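Local coordinates for 3-hexulose-6-phosphate synthase (Mycobacterium gastri, PDB 3AJX), which is a magnesium-binding TIM-barrel enzyme of the orotidine 5'-phosphate decarboxylase / HUMPS family, built as two copies of one chain, at residues A6-S11 and I28-T33; E69-F74 and V96-A101; T118-V123 and E155-P160; G149-G154 and F161-G166. The protein carries 1 engineered substitution. All coordinates share one frame; numbering follows the deposited sequence.

Contact 1: A6-S11 and I28-T33; sequences AIDLLS and IIELGT
Two backbone hydrogen bonds join the strand ends here, and both centre on I7. I7 N donates to E30 O at 2.9 Å, and I7 O accepts from G32 N, also at 2.9 Å. Each bond makes an angle of 154° at the hydrogen, yet each donor sits above the carbonyl plane it serves. Apolar contact lies on the outward face of the sheet: I7 and I29 run side by side, CD1 of I7 3.8 Å from CG2 of I29, with I7 also covered by A15 and L18 of helix 12-22. That helix completes the right-handed beta-alpha-beta crossover from strand 2-7 to strand 28-31, the repeating element of a TIM barrel. A6 and E30 point the other way, into the barrel; the extended E30 chain lays its carboxylate against A6, OE1 3.4 Å from A6 CB. E30 and D59 bind the magnesium ion. Charged and water-mediated contacts sit at the strand tips. D8 OD2 comes within 3.7 Å of E30 OE2, the two carboxylate planes 61° apart, a proximity that the nearby cation probably eases. Water 2 bridges D8 OD1 and E30 OE2; water 1 donates to D8 OD2 and accepts from T33 N, its oxygen 3.0 Å from that N.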
loop_
_atom_site.group_PDB
_atom_site.type_symbol
_atom_site.label_atom_id
_atom_site.label_comp_id
_atom_site.label_asym_id
_atom_site.label_seq_id
_atom_site.Cartn_x
_atom_site.Cartn_y
_atom_site.Cartn_z
ATOM N N ALA A 6 -14.657 8.929 2.203
ATOM C CA ALA A 6 -13.257 8.598 1.964
ATOM C C ALA A 6 -12.447 9.885 2.000
ATOM O O ALA A 6 -12.455 10.660 1.038
ATOM C CB ALA A 6 -13.100 7.909 0.611
ATOM N N ILE A 7 -11.763 10.119 3.117
ATOM C CA ILE A 7 -10.947 11.319 3.260
ATOM C C ILE A 7 -9.577 11.071 2.632
ATOM O O ILE A 7 -8.622 10.683 3.307
ATOM C CB ILE A 7 -10.778 11.711 4.746
ATOM C CG1 ILE A 7 -12.154 11.916 5.386
ATOM C CG2 ILE A 7 -9.963 12.997 4.854
ATOM C CD1 ILE A 7 -12.113 12.360 6.837
ATOM N N ASP A 8 -9.498 11.284 1.324
ATOM C CA ASP A 8 -8.266 11.077 0.584
ATOM C C ASP A 8 -7.491 12.381 0.464
ATOM O O ASP A 8 -7.127 12.806 -0.633
ATOM C CB ASP A 8 -8.594 10.506 -0.799
ATOM C CG ASP A 8 -9.077 9.070 -0.732
ATOM O OD1 ASP A 8 -9.868 8.653 -1.604
ATOM O OD2 ASP A 8 -8.653 8.346 0.195
ATOM N N LEU A 9 -7.256 13.016 1.610
ATOM C CA LEU A 9 -6.529 14.276 1.666
ATOM C C LEU A 9 -5.095 14.029 2.133
ATOM O O LEU A 9 -4.695 12.878 2.319
ATOM C CB LEU A 9 -7.245 15.251 2.602
ATOM C CG LEU A 9 -8.682 15.572 2.168
ATOM C CD1 LEU A 9 -9.316 16.537 3.154
ATOM C CD2 LEU A 9 -8.674 16.164 0.764
ATOM N N LEU A 10 -4.321 15.092 2.336
ATOM C CA LEU A 10 -2.923 14.914 2.723
ATOM C C LEU A 10 -2.458 15.431 4.082
ATOM O O LEU A 10 -1.269 15.347 4.393
ATOM C CB LEU A 10 -2.019 15.498 1.635
ATOM C CG LEU A 10 -2.193 14.914 0.230
ATOM C CD1 LEU A 10 -1.247 15.622 -0.730
ATOM C CD2 LEU A 10 -1.917 13.415 0.247
ATOM N N SER A 11 -3.363 15.966 4.893
ATOM C CA SER A 11 -2.954 16.456 6.207
ATOM C C SER A 11 -3.988 16.146 7.273
ATOM O O SER A 11 -5.185 16.072 6.991
ATOM C CB SER A 11 -2.702 17.971 6.170
ATOM O OG SER A 11 -3.914 18.699 6.095
ATOM N N ILE A 28 -19.363 5.791 8.588
ATOM C CA ILE A 28 -17.957 5.422 8.588
ATOM C C ILE A 28 -17.085 6.557 8.085
ATOM O O ILE A 28 -17.398 7.191 7.077
ATOM C CB ILE A 28 -17.735 4.184 7.682
ATOM C CG1 ILE A 28 -18.585 3.020 8.191
ATOM C CG2 ILE A 28 -16.255 3.804 7.640
ATOM C CD1 ILE A 28 -18.559 1.811 7.287
ATOM N N ILE A 29 -15.999 6.821 8.807
ATOM C CA ILE A 29 -15.046 7.852 8.413
ATOM C C ILE A 29 -13.768 7.138 7.992
ATOM O O ILE A 29 -13.104 6.498 8.810
ATOM C CB ILE A 29 -14.707 8.801 9.576
ATOM C CG1 ILE A 29 -15.963 9.555 10.009
ATOM C CG2 ILE A 29 -13.636 9.794 9.139
ATOM C CD1 ILE A 29 -15.776 10.361 11.278
ATOM N N GLU A 30 -13.443 7.242 6.710
ATOM C CA GLU A 30 -12.249 6.605 6.170
ATOM C C GLU A 30 -11.069 7.554 6.044
ATOM O O GLU A 30 -11.213 8.674 5.554
ATOM C CB GLU A 30 -12.536 6.026 4.781
ATOM C CG GLU A 30 -11.283 5.580 4.035
ATOM C CD GLU A 30 -11.526 5.360 2.555
ATOM O OE1 GLU A 30 -12.632 4.910 2.196
ATOM O OE2 GLU A 30 -10.604 5.634 1.752
ATOM N N LEU A 31 -9.907 7.092 6.496
ATOM C CA LEU A 31 -8.668 7.853 6.372
ATOM C C LEU A 31 -8.013 7.195 5.160
ATOM O O LEU A 31 -7.608 6.032 5.217
ATOM C CB LEU A 31 -7.780 7.687 7.611
ATOM C CG LEU A 31 -8.264 8.238 8.960
ATOM C CD1 LEU A 31 -8.682 9.693 8.797
ATOM C CD2 LEU A 31 -9.424 7.413 9.472
ATOM N N GLY A 32 -7.933 7.939 4.065
ATOM C CA GLY A 32 -7.371 7.405 2.839
ATOM C C GLY A 32 -5.927 6.958 2.895
ATOM O O GLY A 32 -5.167 7.348 3.780
ATOM N N THR A 33 -5.550 6.135 1.926
ATOM C CA THR A 33 -4.194 5.619 1.853
ATOM C C THR A 33 -3.152 6.738 1.758
ATOM O O THR A 33 -2.148 6.713 2.464
ATOM C CB THR A 33 -4.051 4.655 0.664
ATOM O OG1 THR A 33 -5.094 3.671 0.731
ATOM C CG2 THR A 33 -2.707 3.952 0.711
HETATM O O HOH W 1 -7.918 5.912 0.045
HETATM O O HOH W 2 -10.059 6.200 -1.041
#

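Contact 2: E69-F74 and V96-A101; sequences EADIAF and VKAAQA
Helices 66-75 and 89-102 run side by side with their short segments 8.6 Å apart at the axes and 32° from parallel. The tight part is the side nearer the barrel, where alanines let the backbones come close. A98 CB points at the first helix and meets A70 CB at 4.0 Å, methyl against methyl. One turn further on, F74 reaches across: its CG stands anti to the carbonyl carbon (chi1 -75°), which swings the ring over to the second helix. There CE1 comes 3.5 Å from A99 CA, and CZ lies 3.8 Å from A99 CB, so the ring tip rests on backbone as much as on side chain. V81 of strand 80-84 lies beneath A70 and F74 and ties the pair to the sheet. Toward solvent the packing loosens. D71, partly exposed, brings OD1 no closer than 4.2 Å to A98 CB, and this oxygen is instead hydrogen-bonded to NE2 of H102, just beyond the second segment, a partner whose positive charge, if protonated, would be stabilised. No hydrogen bond passes between the two segments themselves, so what holds them is shape and apolar burial, with the polar link pushed to the rim.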
loop_
_atom_site.group_PDB
_atom_site.type_symbol
_atom_site.label_atom_id
_atom_site.label_comp_id
_atom_site.label_asym_id
_atom_site.label_seq_id
_atom_site.Cartn_x
_atom_site.Cartn_y
_atom_site.Cartn_z
ATOM N N GLU A 69 0.540 -4.933 10.072
ATOM C CA GLU A 69 -0.099 -3.697 9.638
ATOM C C GLU A 69 -1.500 -3.541 10.212
ATOM O O GLU A 69 -1.908 -2.441 10.583
ATOM C CB GLU A 69 -0.139 -3.605 8.105
ATOM C CG GLU A 69 1.231 -3.350 7.487
ATOM C CD GLU A 69 1.160 -2.685 6.122
ATOM O OE1 GLU A 69 0.065 -2.232 5.723
ATOM O OE2 GLU A 69 2.214 -2.602 5.454
ATOM N N ALA A 70 -2.241 -4.637 10.298
ATOM C CA ALA A 70 -3.583 -4.567 10.850
ATOM C C ALA A 70 -3.482 -4.204 12.330
ATOM O O ALA A 70 -4.177 -3.310 12.812
ATOM C CB ALA A 70 -4.291 -5.904 10.688
ATOM N N ASP A 71 -2.595 -4.888 13.043
ATOM C CA ASP A 71 -2.436 -4.643 14.466
ATOM C C ASP A 71 -2.086 -3.201 14.819
ATOM O O ASP A 71 -2.710 -2.611 15.702
ATOM C CB ASP A 71 -1.375 -5.573 15.053
ATOM C CG ASP A 71 -1.582 -5.821 16.533
ATOM O OD1 ASP A 71 -2.668 -6.316 16.903
ATOM O OD2 ASP A 71 -0.668 -5.522 17.326
ATOM N N ILE A 72 -1.100 -2.624 14.144
ATOM C CA ILE A 72 -0.724 -1.257 14.482
ATOM C C ILE A 72 -1.828 -0.254 14.158
ATOM O O ILE A 72 -1.997 0.739 14.869
ATOM C CB ILE A 72 0.622 -0.846 13.813
ATOM C CG1 ILE A 72 0.496 -0.833 12.286
ATOM C CG2 ILE A 72 1.725 -1.801 14.270
ATOM C CD1 ILE A 72 1.789 -0.430 11.577
ATOM N N ALA A 73 -2.601 -0.518 13.105
ATOM C CA ALA A 73 -3.697 0.375 12.737
ATOM C C ALA A 73 -4.831 0.258 13.763
ATOM O O ALA A 73 -5.421 1.262 14.170
ATOM C CB ALA A 73 -4.204 0.034 11.335
ATOM N N PHE A 74 -5.136 -0.969 14.179
ATOM C CA PHE A 74 -6.182 -1.194 15.174
ATOM C C PHE A 74 -5.793 -0.537 16.494
ATOM O O PHE A 74 -6.612 0.123 17.137
ATOM C CB PHE A 74 -6.395 -2.697 15.401
ATOM C CG PHE A 74 -7.140 -3.388 14.288
ATOM C CD1 PHE A 74 -6.777 -4.672 13.893
ATOM C CD2 PHE A 74 -8.214 -2.771 13.656
ATOM C CE1 PHE A 74 -7.471 -5.331 12.884
ATOM C CE2 PHE A 74 -8.919 -3.427 12.642
ATOM C CZ PHE A 74 -8.545 -4.709 12.258
ATOM N N VAL A 96 -6.829 -10.833 9.545
ATOM C CA VAL A 96 -8.054 -11.319 10.166
ATOM C C VAL A 96 -7.782 -11.784 11.599
ATOM O O VAL A 96 -8.601 -11.570 12.494
ATOM C CB VAL A 96 -8.674 -12.475 9.339
ATOM C CG1 VAL A 96 -9.759 -13.187 10.145
ATOM C CG2 VAL A 96 -9.274 -11.915 8.047
ATOM N N LYS A 97 -6.623 -12.396 11.818
ATOM C CA LYS A 97 -6.267 -12.872 13.152
ATOM C C LYS A 97 -6.157 -11.674 14.098
ATOM O O LYS A 97 -6.620 -11.724 15.242
ATOM C CB LYS A 97 -4.945 -13.642 13.092
ATOM C CG LYS A 97 -4.640 -14.465 14.328
ATOM C CD LYS A 97 -3.428 -15.348 14.080
ATOM C CE LYS A 97 -3.208 -16.321 15.221
ATOM N NZ LYS A 97 -2.007 -17.177 14.993
ATOM N N ALA A 98 -5.560 -10.590 13.616
ATOM C CA ALA A 98 -5.427 -9.393 14.441
ATOM C C ALA A 98 -6.810 -8.791 14.690
ATOM O O ALA A 98 -7.098 -8.313 15.785
ATOM C CB ALA A 98 -4.529 -8.376 13.760
ATOM N N ALA A 99 -7.668 -8.816 13.672
ATOM C CA ALA A 99 -9.012 -8.273 13.828
ATOM C C ALA A 99 -9.778 -9.054 14.899
ATOM O O ALA A 99 -10.463 -8.466 15.735
ATOM C CB ALA A 99 -9.758 -8.320 12.494
ATOM N N GLN A 100 -9.654 -10.377 14.877
ATOM C CA GLN A 100 -10.336 -11.214 15.859
ATOM C C GLN A 100 -9.839 -10.909 17.264
ATOM O O GLN A 100 -10.625 -10.835 18.207
ATOM C CB GLN A 100 -10.108 -12.694 15.542
ATOM C CG GLN A 100 -10.936 -13.206 14.382
ATOM C CD GLN A 100 -12.413 -13.271 14.715
ATOM O OE1 GLN A 100 -12.838 -14.066 15.557
ATOM N NE2 GLN A 100 -13.205 -12.427 14.064
ATOM N N ALA A 101 -8.531 -10.718 17.393
ATOM C CA ALA A 101 -7.920 -10.425 18.683
ATOM C C ALA A 101 -8.415 -9.112 19.295
ATOM O O ALA A 101 -8.454 -8.973 20.518
ATOM C CB ALA A 101 -6.400 -10.389 18.536
#

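Contact 3: T118-V123 and E155-P160; sequences TRAQEV and EKARVP
R119 has the best-held polar end, its guanidinium gripped at least three times: NH1 by E122 OE1 at 3.1 Å in a salt bridge, NH2 by D89 in another, and NE by the carbonyl of G85. E122 OE1 lies close to the guanidinium plane and offers its anti lone pair, while V123 CG1 lies 3.5 Å above one face, off toward its edge. The contact itself is made by two alanines, a valine and the long chain of Q121. A120 CB meets A157 CB at 3.8 Å, and V159 pushes CG2 between A120 and Q121, 3.8 Å from A120 O. Q121, bent at chi2 (-71°), lays its chain over the helix end, CG 3.4 Å from A157 O. R158 leaves the helix there with positive phi (57°), and its side chain is extended as far as NE and turned at chi4, bringing NH1 to K156 O at 2.9 Å, a hydrogen bond in the guanidinium plane. Helices 116-125 and 148-157 thus lie next to each other on the outside of the barrel, strand 130-134 beneath them: A120 rests on V131 and A157 on M133, while R119 and V123 reach I92 of helix 89-102.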
loop_
_atom_site.group_PDB
_atom_site.type_symbol
_atom_site.label_atom_id
_atom_site.label_comp_id
_atom_site.label_asym_id
_atom_site.label_seq_id
_atom_site.Cartn_x
_atom_site.Cartn_y
_atom_site.Cartn_z
ATOM N N THR A 118 -15.169 -13.661 -7.754
ATOM C CA THR A 118 -14.476 -14.878 -7.354
ATOM C C THR A 118 -13.549 -14.623 -6.173
ATOM O O THR A 118 -13.582 -15.348 -5.179
ATOM C CB THR A 118 -13.659 -15.461 -8.528
ATOM O OG1 THR A 118 -14.565 -16.012 -9.489
ATOM C CG2 THR A 118 -12.710 -16.563 -8.051
ATOM N N ARG A 119 -12.729 -13.583 -6.269
ATOM C CA ARG A 119 -11.804 -13.287 -5.188
ATOM C C ARG A 119 -12.566 -12.944 -3.915
ATOM O O ARG A 119 -12.133 -13.297 -2.824
ATOM C CB ARG A 119 -10.865 -12.144 -5.582
ATOM C CG ARG A 119 -9.755 -11.883 -4.574
ATOM C CD ARG A 119 -9.006 -13.165 -4.208
ATOM N NE ARG A 119 -7.844 -12.888 -3.365
ATOM C CZ ARG A 119 -7.230 -13.795 -2.607
ATOM N NH1 ARG A 119 -7.662 -15.048 -2.574
ATOM N NH2 ARG A 119 -6.177 -13.445 -1.880
ATOM N N ALA A 120 -13.712 -12.283 -4.059
ATOM C CA ALA A 120 -14.527 -11.918 -2.901
ATOM C C ALA A 120 -14.897 -13.154 -2.085
ATOM O O ALA A 120 -14.779 -13.160 -0.856
ATOM C CB ALA A 120 -15.796 -11.199 -3.356
ATOM N N GLN A 121 -15.354 -14.197 -2.771
ATOM C CA GLN A 121 -15.740 -15.434 -2.107
ATOM C C GLN A 121 -14.553 -16.074 -1.414
ATOM O O GLN A 121 -14.674 -16.590 -0.302
ATOM C CB GLN A 121 -16.344 -16.409 -3.122
ATOM C CG GLN A 121 -17.811 -16.145 -3.387
ATOM C CD GLN A 121 -18.684 -16.513 -2.199
ATOM O OE1 GLN A 121 -19.763 -15.953 -2.009
ATOM N NE2 GLN A 121 -18.226 -17.476 -1.402
ATOM N N GLU A 122 -13.400 -16.037 -2.069
ATOM C CA GLU A 122 -12.196 -16.616 -1.494
ATOM C C GLU A 122 -11.762 -15.910 -0.212
ATOM O O GLU A 122 -11.442 -16.564 0.782
ATOM C CB GLU A 122 -11.062 -16.586 -2.519
ATOM C CG GLU A 122 -11.271 -17.577 -3.656
ATOM C CD GLU A 122 -10.293 -17.395 -4.791
ATOM O OE1 GLU A 122 -9.360 -16.579 -4.661
ATOM O OE2 GLU A 122 -10.455 -18.082 -5.823
ATOM N N VAL A 123 -11.759 -14.580 -0.222
ATOM C CA VAL A 123 -11.328 -13.843 0.967
ATOM C C VAL A 123 -12.384 -13.835 2.064
ATOM O O VAL A 123 -12.061 -13.673 3.240
ATOM C CB VAL A 123 -10.911 -12.392 0.622
ATOM C CG1 VAL A 123 -9.854 -12.411 -0.470
ATOM C CG2 VAL A 123 -12.121 -11.573 0.209
ATOM N N GLU A 155 -23.079 -7.996 -6.800
ATOM C CA GLU A 155 -24.258 -8.852 -6.811
ATOM C C GLU A 155 -23.882 -10.326 -6.977
ATOM O O GLU A 155 -24.421 -11.196 -6.294
ATOM C CB GLU A 155 -25.195 -8.423 -7.943
ATOM C CG GLU A 155 -25.721 -7.005 -7.791
ATOM C CD GLU A 155 -26.351 -6.469 -9.061
ATOM O OE1 GLU A 155 -26.855 -5.327 -9.039
ATOM O OE2 GLU A 155 -26.339 -7.188 -10.083
ATOM N N LYS A 156 -22.952 -10.602 -7.885
ATOM C CA LYS A 156 -22.532 -11.975 -8.135
ATOM C C LYS A 156 -21.703 -12.554 -6.993
ATOM O O LYS A 156 -21.747 -13.758 -6.732
ATOM C CB LYS A 156 -21.733 -12.044 -9.438
ATOM C CG LYS A 156 -21.367 -13.456 -9.870
ATOM C CD LYS A 156 -20.733 -13.461 -11.255
ATOM C CE LYS A 156 -20.545 -14.880 -11.772
ATOM N NZ LYS A 156 -19.953 -14.904 -13.140
ATOM N N ALA A 157 -20.959 -11.691 -6.308
ATOM C CA ALA A 157 -20.093 -12.110 -5.211
ATOM C C ALA A 157 -20.814 -12.800 -4.060
ATOM O O ALA A 157 -20.299 -13.762 -3.491
ATOM C CB ALA A 157 -19.319 -10.909 -4.679
ATOM N N ARG A 158 -21.998 -12.309 -3.715
ATOM C CA ARG A 158 -22.757 -12.878 -2.608
ATOM C C ARG A 158 -21.907 -12.835 -1.331
ATOM O O ARG A 158 -21.813 -13.805 -0.570
ATOM C CB ARG A 158 -23.198 -14.306 -2.951
ATOM C CG ARG A 158 -24.226 -14.350 -4.077
ATOM C CD ARG A 158 -24.555 -15.774 -4.487
ATOM N NE ARG A 158 -25.635 -15.839 -5.471
ATOM C CZ ARG A 158 -25.542 -15.423 -6.731
ATOM N NH1 ARG A 158 -24.412 -14.900 -7.184
ATOM N NH2 ARG A 158 -26.582 -15.541 -7.544
ATOM N N VAL A 159 -21.280 -11.678 -1.130
ATOM C CA VAL A 159 -20.437 -11.392 0.029
ATOM C C VAL A 159 -20.763 -9.952 0.429
ATOM O O VAL A 159 -20.919 -9.098 -0.444
ATOM C CB VAL A 159 -18.934 -11.459 -0.339
ATOM C CG1 VAL A 159 -18.088 -11.052 0.849
ATOM C CG2 VAL A 159 -18.567 -12.864 -0.801
ATOM N N PRO A 160 -20.889 -9.664 1.738
ATOM C CA PRO A 160 -21.197 -8.277 2.110
ATOM C C PRO A 160 -20.193 -7.359 1.424
ATOM O O PRO A 160 -18.987 -7.617 1.472
ATOM C CB PRO A 160 -21.039 -8.285 3.626
ATOM C CG PRO A 160 -21.470 -9.682 3.996
ATOM C CD PRO A 160 -20.782 -10.523 2.933
#

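Contact 4: G149-G154 and F161-G166; sequences GLLAAG and FSVAGG. With SO4 (sulfate ion), chain G.
Within G149-G154, L150 is the first residue to reach the strand. Its CB points at strand 161-164, and with CG anti to the carbonyl carbon CD1 is carried to the strand's far end, 3.6 Å from A164 O and 4.3 Å from G165 CA. L151 starts off to the flank, but its tip turns in: CD2 meets V163 CG2 at 3.8 Å, the two side chains crossing at about a right angle, with A174 and V175 of helix 172-177 closing over L151. Helix and strand run antiparallel, 175° between their directions and 9.2 Å between their axes, as expected where the chain comes down the outside of a TIM barrel and turns back up into the next strand. V163 and F161 point out to the helix, whereas A164 points into the barrel, its side chain about 6 Å from the magnesium ion. At G154 the closest fit is reached. F161 holds CG in the crowded position between N and carbonyl carbon (chi1 71°), and this lays its ring flat against the helix: G154 CA sits 3.7 Å from the ring centroid and only 7° off the normal, a CH-pi contact made possible by the absence of a CB. G154 O also approaches F161 CE1, at 3.6 Å. Past the strand, G166 N donates to O2 of the sulfate, probably from the crystallisation liquor, at 3.1 Å and more weakly to O3. Q140, G186 and G187 bind the same ion, a position consistent with the phosphate-holding strand ends of such barrels.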
loop_
_atom_site.group_PDB
_atom_site.type_symbol
_atom_site.label_atom_id
_atom_site.label_comp_id
_atom_site.label_asym_id
_atom_site.label_seq_id
_atom_site.Cartn_x
_atom_site.Cartn_y
_atom_site.Cartn_z
ATOM N N GLY A 149 -20.015 -2.149 -13.532
ATOM C CA GLY A 149 -19.159 -3.320 -13.494
ATOM C C GLY A 149 -18.929 -3.729 -12.049
ATOM O O GLY A 149 -18.902 -4.916 -11.721
ATOM N N LEU A 150 -18.763 -2.735 -11.182
ATOM C CA LEU A 150 -18.547 -2.987 -9.761
ATOM C C LEU A 150 -19.828 -3.504 -9.120
ATOM O O LEU A 150 -19.791 -4.393 -8.270
ATOM C CB LEU A 150 -18.110 -1.701 -9.050
ATOM C CG LEU A 150 -16.780 -1.076 -9.473
ATOM C CD1 LEU A 150 -16.611 0.269 -8.783
ATOM C CD2 LEU A 150 -15.626 -2.011 -9.122
ATOM N N LEU A 151 -20.963 -2.944 -9.525
ATOM C CA LEU A 151 -22.243 -3.361 -8.971
ATOM C C LEU A 151 -22.556 -4.798 -9.378
ATOM O O LEU A 151 -23.059 -5.581 -8.571
ATOM C CB LEU A 151 -23.362 -2.422 -9.438
ATOM C CG LEU A 151 -23.157 -0.934 -9.124
ATOM C CD1 LEU A 151 -24.385 -0.141 -9.543
ATOM C CD2 LEU A 151 -22.898 -0.751 -7.641
ATOM N N ALA A 152 -22.248 -5.143 -10.626
ATOM C CA ALA A 152 -22.488 -6.493 -11.122
ATOM C C ALA A 152 -21.635 -7.485 -10.341
ATOM O O ALA A 152 -22.095 -8.570 -9.981
ATOM C CB ALA A 152 -22.155 -6.573 -12.611
ATOM N N ALA A 153 -20.389 -7.109 -10.076
ATOM C CA ALA A 153 -19.485 -7.975 -9.336
ATOM C C ALA A 153 -19.985 -8.152 -7.909
ATOM O O ALA A 153 -19.939 -9.251 -7.365
ATOM C CB ALA A 153 -18.075 -7.388 -9.333
ATOM N N GLY A 154 -20.468 -7.069 -7.308
ATOM C CA GLY A 154 -20.975 -7.152 -5.949
ATOM C C GLY A 154 -22.157 -8.100 -5.847
ATOM O O GLY A 154 -22.239 -8.918 -4.928
ATOM N N PHE A 161 -20.671 -6.291 0.791
ATOM C CA PHE A 161 -19.750 -5.408 0.082
ATOM C C PHE A 161 -20.068 -3.927 0.124
ATOM O O PHE A 161 -21.195 -3.514 0.404
ATOM C CB PHE A 161 -19.638 -5.831 -1.392
ATOM C CG PHE A 161 -20.879 -5.552 -2.212
ATOM C CD1 PHE A 161 -21.996 -6.381 -2.126
ATOM C CD2 PHE A 161 -20.926 -4.456 -3.072
ATOM C CE1 PHE A 161 -23.140 -6.123 -2.888
ATOM C CE2 PHE A 161 -22.064 -4.186 -3.836
ATOM C CZ PHE A 161 -23.174 -5.024 -3.745
ATOM N N SER A 162 -19.042 -3.136 -0.160
ATOM C CA SER A 162 -19.167 -1.691 -0.227
ATOM C C SER A 162 -18.777 -1.335 -1.657
ATOM O O SER A 162 -18.144 -2.135 -2.349
ATOM C CB SER A 162 -18.216 -1.013 0.765
ATOM O OG SER A 162 -16.863 -1.307 0.469
ATOM N N VAL A 163 -19.173 -0.150 -2.106
ATOM C CA VAL A 163 -18.851 0.293 -3.454
ATOM C C VAL A 163 -18.124 1.629 -3.405
ATOM O O VAL A 163 -18.586 2.575 -2.769
ATOM C CB VAL A 163 -20.130 0.450 -4.314
ATOM C CG1 VAL A 163 -19.770 0.957 -5.705
ATOM C CG2 VAL A 163 -20.854 -0.891 -4.414
ATOM N N ALA A 164 -16.971 1.683 -4.063
ATOM C CA ALA A 164 -16.166 2.896 -4.138
ATOM C C ALA A 164 -15.745 3.057 -5.595
ATOM O O ALA A 164 -15.039 2.209 -6.150
ATOM C CB ALA A 164 -14.935 2.784 -3.231
ATOM N N GLY A 165 -16.196 4.141 -6.218
ATOM C CA GLY A 165 -15.856 4.382 -7.608
ATOM C C GLY A 165 -16.527 5.625 -8.159
ATOM O O GLY A 165 -17.252 5.564 -9.152
ATOM N N GLY A 166 -16.287 6.757 -7.506
ATOM C CA GLY A 166 -16.874 8.004 -7.957
ATOM C C GLY A 166 -18.367 8.086 -7.716
ATOM O O GLY A 166 -19.092 8.720 -8.485
HETATM S S SO4 G . -14.215 8.282 -4.661
HETATM O O1 SO4 G . -13.604 9.548 -5.120
HETATM O O2 SO4 G . -13.889 7.188 -5.596
HETATM O O3 SO4 G . -15.680 8.444 -4.596
HETATM O O4 SO4 G . -13.698 7.956 -3.319
#

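The four contacts follow one another round a single eight-stranded barrel. Contact 1 lies on the first two strands, its centre about 9 Å from that of the chain. Contacts 2 and 3 join helices of the outer layer, about 22 Å apart centre to centre. Contacts 1, 2 and 3 come in series along the chain, but contacts 3 and 4 interleave: both use helix 148-157, have centres about 11 Å apart, and touch where E155 N is 4.3 Å from F161 CZ. Contacts 1 and 4 share the sheet from opposite sides of the chain's centre, their centres about 19 Å apart. One brings a magnesium ligand and the other a sulfate-binding loop to the same end of the barrel.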